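Local structure of GH62 arabinofuranosidase (Podospora anserina, 4N4B) at residues W242-W246 / G257-E262. The protein probably removes arabinofuranose side groups from xylan as an alpha-L-arabinofuranosidase of glycoside hydrolase family 62. Residues are numbered along the deposited sequence; the frame is centred on the assembly and turned at random.
Sequences WFRSW and GLANTE
The carbonyl oxygen of Asn260 is gripped twice by one side chain: Arg244 comes at it side-on, NE at 2.8 Å from Asn260 O and NH2 at 3.1 Å from the same atom, with the oxygen near the guanidinium plane. A strand's side chains can thus take up or reinforce the pairing of a neighbour that is leaving beta geometry. A bend at chi3 (70°) turns the group back against the loop, while NH1 forms a salt bridge with Asp209. The Trp246 indole, steep to the guanidinium, meets one of its faces with CZ2, near the rim. Were Arg244 shortened to an alanine, Asn260 O would probably lose both donors and Asp209 its charged mate, a gap opening beside the two indoles.

Ala259 O is also doubly served, by Ser245 N and, from the same face of the carbonyl plane, by Ser245 OG at 2.8 Å. With OG set between backbone N and carbonyl carbon (chi1 60°), one serine supplies both donors. Ser245 O in turn accepts from Leu258 N at 2.9 Å, nearly straight (166°).

The amide of Asn260 stands steeply over the Trp246 indole, ND2 above the ring's rim. Glu262 lays its CG over one face of Trp242, a CH-pi contact 4.1 Å from the six-membered ring centroid, while Arg244 CG rests near the rim of the opposite face; the carboxylate reaches on to Thr237 N. Leu258 and Ala259 both facing Ser245 make a classic beta bulge, here where the short outermost strand 256-257 of a four-stranded antiparallel propeller blade gives way to loop.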
ATOM      1  N   TRP A 242      -7.361   1.605 -11.159  1.00  7.57           N
ATOM      2  CA  TRP A 242      -8.125   0.492 -10.682  1.00  8.25           C
ATOM      3  C   TRP A 242      -7.190  -0.596 -10.180  1.00  9.00           C
ATOM      4  O   TRP A 242      -5.972  -0.525 -10.387  1.00  9.79           O
ATOM      5  CB  TRP A 242      -9.053  -0.051 -11.767  1.00  9.26           C
ATOM      6  CG  TRP A 242      -8.440  -0.612 -13.000  1.00 10.03           C
ATOM      7  CD1 TRP A 242      -7.648   0.077 -13.907  1.00 10.16           C
ATOM      8  CD2 TRP A 242      -8.412  -1.977 -13.380  1.00 10.18           C
ATOM      9  NE1 TRP A 242      -7.264  -0.796 -14.916  1.00 10.81           N
ATOM     10  CE2 TRP A 242      -7.731  -2.055 -14.613  1.00 11.13           C
ATOM     11  CE3 TRP A 242      -8.993  -3.137 -12.866  1.00 11.87           C
ATOM     12  CZ2 TRP A 242      -7.542  -3.259 -15.284  1.00 10.96           C
ATOM     13  CZ3 TRP A 242      -8.881  -4.321 -13.580  1.00 12.68           C
ATOM     14  CH2 TRP A 242      -8.142  -4.368 -14.782  1.00 11.96           C
ATOM     15  N   PHE A 243      -7.747  -1.616  -9.548  1.00  8.91           N
ATOM     16  CA  PHE A 243      -6.982  -2.729  -8.978  1.00  8.51           C
ATOM     17  C   PHE A 243      -7.328  -4.049  -9.688  1.00  9.66           C
ATOM     18  O   PHE A 243      -8.499  -4.422  -9.863  1.00  9.78           O
ATOM     19  CB  PHE A 243      -7.233  -2.866  -7.467  1.00  8.49           C
ATOM     20  CG  PHE A 243      -6.395  -1.903  -6.698  1.00  9.00           C
ATOM     21  CD1 PHE A 243      -5.069  -2.146  -6.343  1.00  9.47           C
ATOM     22  CD2 PHE A 243      -6.960  -0.669  -6.381  1.00 10.18           C
ATOM     23  CE1 PHE A 243      -4.346  -1.158  -5.641  1.00 10.78           C
ATOM     24  CE2 PHE A 243      -6.204   0.258  -5.714  1.00 11.24           C
ATOM     25  CZ  PHE A 243      -4.902   0.027  -5.405  1.00 11.74           C
ATOM     26  N   ARG A 244      -6.235  -4.786  -9.904  1.00  9.73           N
ATOM     27  CA  ARG A 244      -6.278  -6.182 -10.378  1.00 10.48           C
ATOM     28  C   ARG A 244      -5.786  -7.077  -9.270  1.00 10.81           C
ATOM     29  O   ARG A 244      -5.037  -6.698  -8.383  1.00  9.84           O
ATOM     30  CB  ARG A 244      -5.270  -6.266 -11.505  1.00 10.35           C
ATOM     31  CG  ARG A 244      -5.536  -5.354 -12.649  1.00 11.75           C
ATOM     32  CD  ARG A 244      -4.592  -5.519 -13.837  1.00 12.02           C
ATOM     33  NE  ARG A 244      -4.852  -6.788 -14.527  1.00 13.68           N
ATOM     34  CZ  ARG A 244      -3.956  -7.451 -15.204  1.00 13.29           C
ATOM     35  NH1 ARG A 244      -2.726  -7.065 -15.292  1.00 13.10           N
ATOM     36  NH2 ARG A 244      -4.328  -8.595 -15.770  1.00 17.15           N
ATOM     37  N   SER A 245      -6.270  -8.325  -9.294  1.00 10.58           N
ATOM     38  CA  SER A 245      -6.005  -9.329  -8.257  1.00 10.91           C
ATOM     39  C   SER A 245      -5.709 -10.732  -8.810  1.00 11.31           C
ATOM     40  O   SER A 245      -6.204 -11.154  -9.902  1.00 11.61           O
ATOM     41  CB  SER A 245      -7.189  -9.451  -7.360  1.00 11.14           C
ATOM     42  OG  SER A 245      -8.410  -9.832  -7.956  1.00 11.24           O
ATOM     43  N   TRP A 246      -4.879 -11.404  -8.038  1.00 11.54           N
ATOM     44  CA  TRP A 246      -4.441 -12.795  -8.336  1.00 12.09           C
ATOM     45  C   TRP A 246      -4.326 -13.499  -7.008  1.00 12.13           C
ATOM     46  O   TRP A 246      -4.198 -12.937  -5.903  1.00 10.67           O
ATOM     47  CB  TRP A 246      -3.061 -12.811  -8.966  1.00 12.72           C
ATOM     48  CG  TRP A 246      -2.900 -12.176 -10.296  1.00 12.36           C
ATOM     49  CD1 TRP A 246      -2.749 -12.793 -11.571  1.00 11.94           C
ATOM     50  CD2 TRP A 246      -2.756 -10.768 -10.612  1.00 11.97           C
ATOM     51  NE1 TRP A 246      -2.598 -11.922 -12.509  1.00 12.24           N
ATOM     52  CE2 TRP A 246      -2.577 -10.632 -11.999  1.00 12.03           C
ATOM     53  CE3 TRP A 246      -2.740  -9.600  -9.804  1.00 12.75           C
ATOM     54  CZ2 TRP A 246      -2.321  -9.416 -12.622  1.00 12.90           C
ATOM     55  CZ3 TRP A 246      -2.532  -8.409 -10.387  1.00 12.20           C
ATOM     56  CH2 TRP A 246      -2.332  -8.295 -11.778  1.00 12.42           C
ATOM     57  N   GLY A 257      -5.093 -15.533 -11.995  1.00 16.09           N
ATOM     58  CA  GLY A 257      -6.000 -14.385 -11.965  1.00 13.66           C
ATOM     59  C   GLY A 257      -7.169 -14.686 -11.171  1.00 16.39           C
ATOM     60  O   GLY A 257      -7.692 -15.804 -11.095  1.00 17.74           O
ATOM     61  N   LEU A 258      -7.570 -13.699 -10.363  1.00 14.48           N
ATOM     62  CA  LEU A 258      -8.772 -13.705  -9.561  1.00 14.07           C
ATOM     63  C   LEU A 258      -9.814 -12.841 -10.224  1.00 16.06           C
ATOM     64  O   LEU A 258     -10.647 -13.272 -11.024  1.00 19.36           O
ATOM     65  CB  LEU A 258      -8.498 -13.368  -8.121  1.00 14.03           C
ATOM     66  CG  LEU A 258      -9.720 -13.423  -7.211  1.00 16.13           C
ATOM     67  CD1 LEU A 258     -10.321 -14.837  -7.009  1.00 17.78           C
ATOM     68  CD2 LEU A 258      -9.431 -12.774  -5.855  1.00 17.22           C
ATOM     69  N   ALA A 259      -9.678 -11.524 -10.062  1.00 12.84           N
ATOM     70  CA  ALA A 259     -10.484 -10.491 -10.704  1.00 13.60           C
ATOM     71  C   ALA A 259      -9.506  -9.501 -11.231  1.00 12.89           C
ATOM     72  O   ALA A 259      -9.000  -8.655 -10.463  1.00 12.37           O
ATOM     73  CB  ALA A 259     -11.455  -9.873  -9.668  1.00 14.13           C
ATOM     74  N   ASN A 260      -9.122  -9.593 -12.495  1.00 13.69           N
ATOM     75  CA  ASN A 260      -8.039  -8.813 -13.034  1.00 12.76           C
ATOM     76  C   ASN A 260      -8.281  -8.263 -14.441  1.00 13.24           C
ATOM     77  O   ASN A 260      -7.344  -7.960 -15.170  1.00 13.41           O
ATOM     78  CB  ASN A 260      -6.705  -9.637 -12.996  1.00 13.20           C
ATOM     79  CG  ASN A 260      -6.686 -10.803 -13.932  1.00 16.01           C
ATOM     80  OD1 ASN A 260      -7.655 -11.103 -14.613  1.00 16.00           O
ATOM     81  ND2 ASN A 260      -5.588 -11.527 -13.867  1.00 16.16           N
ATOM     82  N   THR A 261      -9.564  -8.095 -14.742  1.00 13.37           N
ATOM     83  CA  THR A 261      -9.918  -7.428 -15.988  1.00 13.70           C
ATOM     84  C   THR A 261     -10.783  -6.232 -15.748  1.00 13.94           C
ATOM     85  O   THR A 261     -11.396  -6.156 -14.652  1.00 12.55           O
ATOM     86  CB  THR A 261     -10.732  -8.423 -16.907  1.00 15.03           C
ATOM     87  OG1 THR A 261     -11.909  -8.859 -16.316  1.00 17.44           O
ATOM     88  CG2 THR A 261      -9.886  -9.659 -17.293  1.00 17.68           C
ATOM     89  N   GLU A 262     -10.894  -5.316 -16.691  1.00 13.76           N
ATOM     90  CA  GLU A 262     -11.796  -4.178 -16.461  1.00 15.20           C
ATOM     91  C   GLU A 262     -13.226  -4.609 -16.265  1.00 15.57           C
ATOM     92  O   GLU A 262     -13.999  -3.992 -15.491  1.00 15.50           O
ATOM     93  CB  GLU A 262     -11.676  -3.145 -17.542  1.00 16.22           C
ATOM     94  CG  GLU A 262     -10.351  -2.418 -17.579  1.00 16.01           C
ATOM     95  CD  GLU A 262     -10.313  -1.205 -18.500  1.00 20.51           C
ATOM     96  OE1 GLU A 262     -11.390  -0.877 -19.120  1.00 25.30           O
ATOM     97  OE2 GLU A 262      -9.298  -0.562 -18.704  1.00 22.34           O
TER
HETATM   98  O   HOH W   1      -6.357 -10.391 -17.280  1.00 39.18           O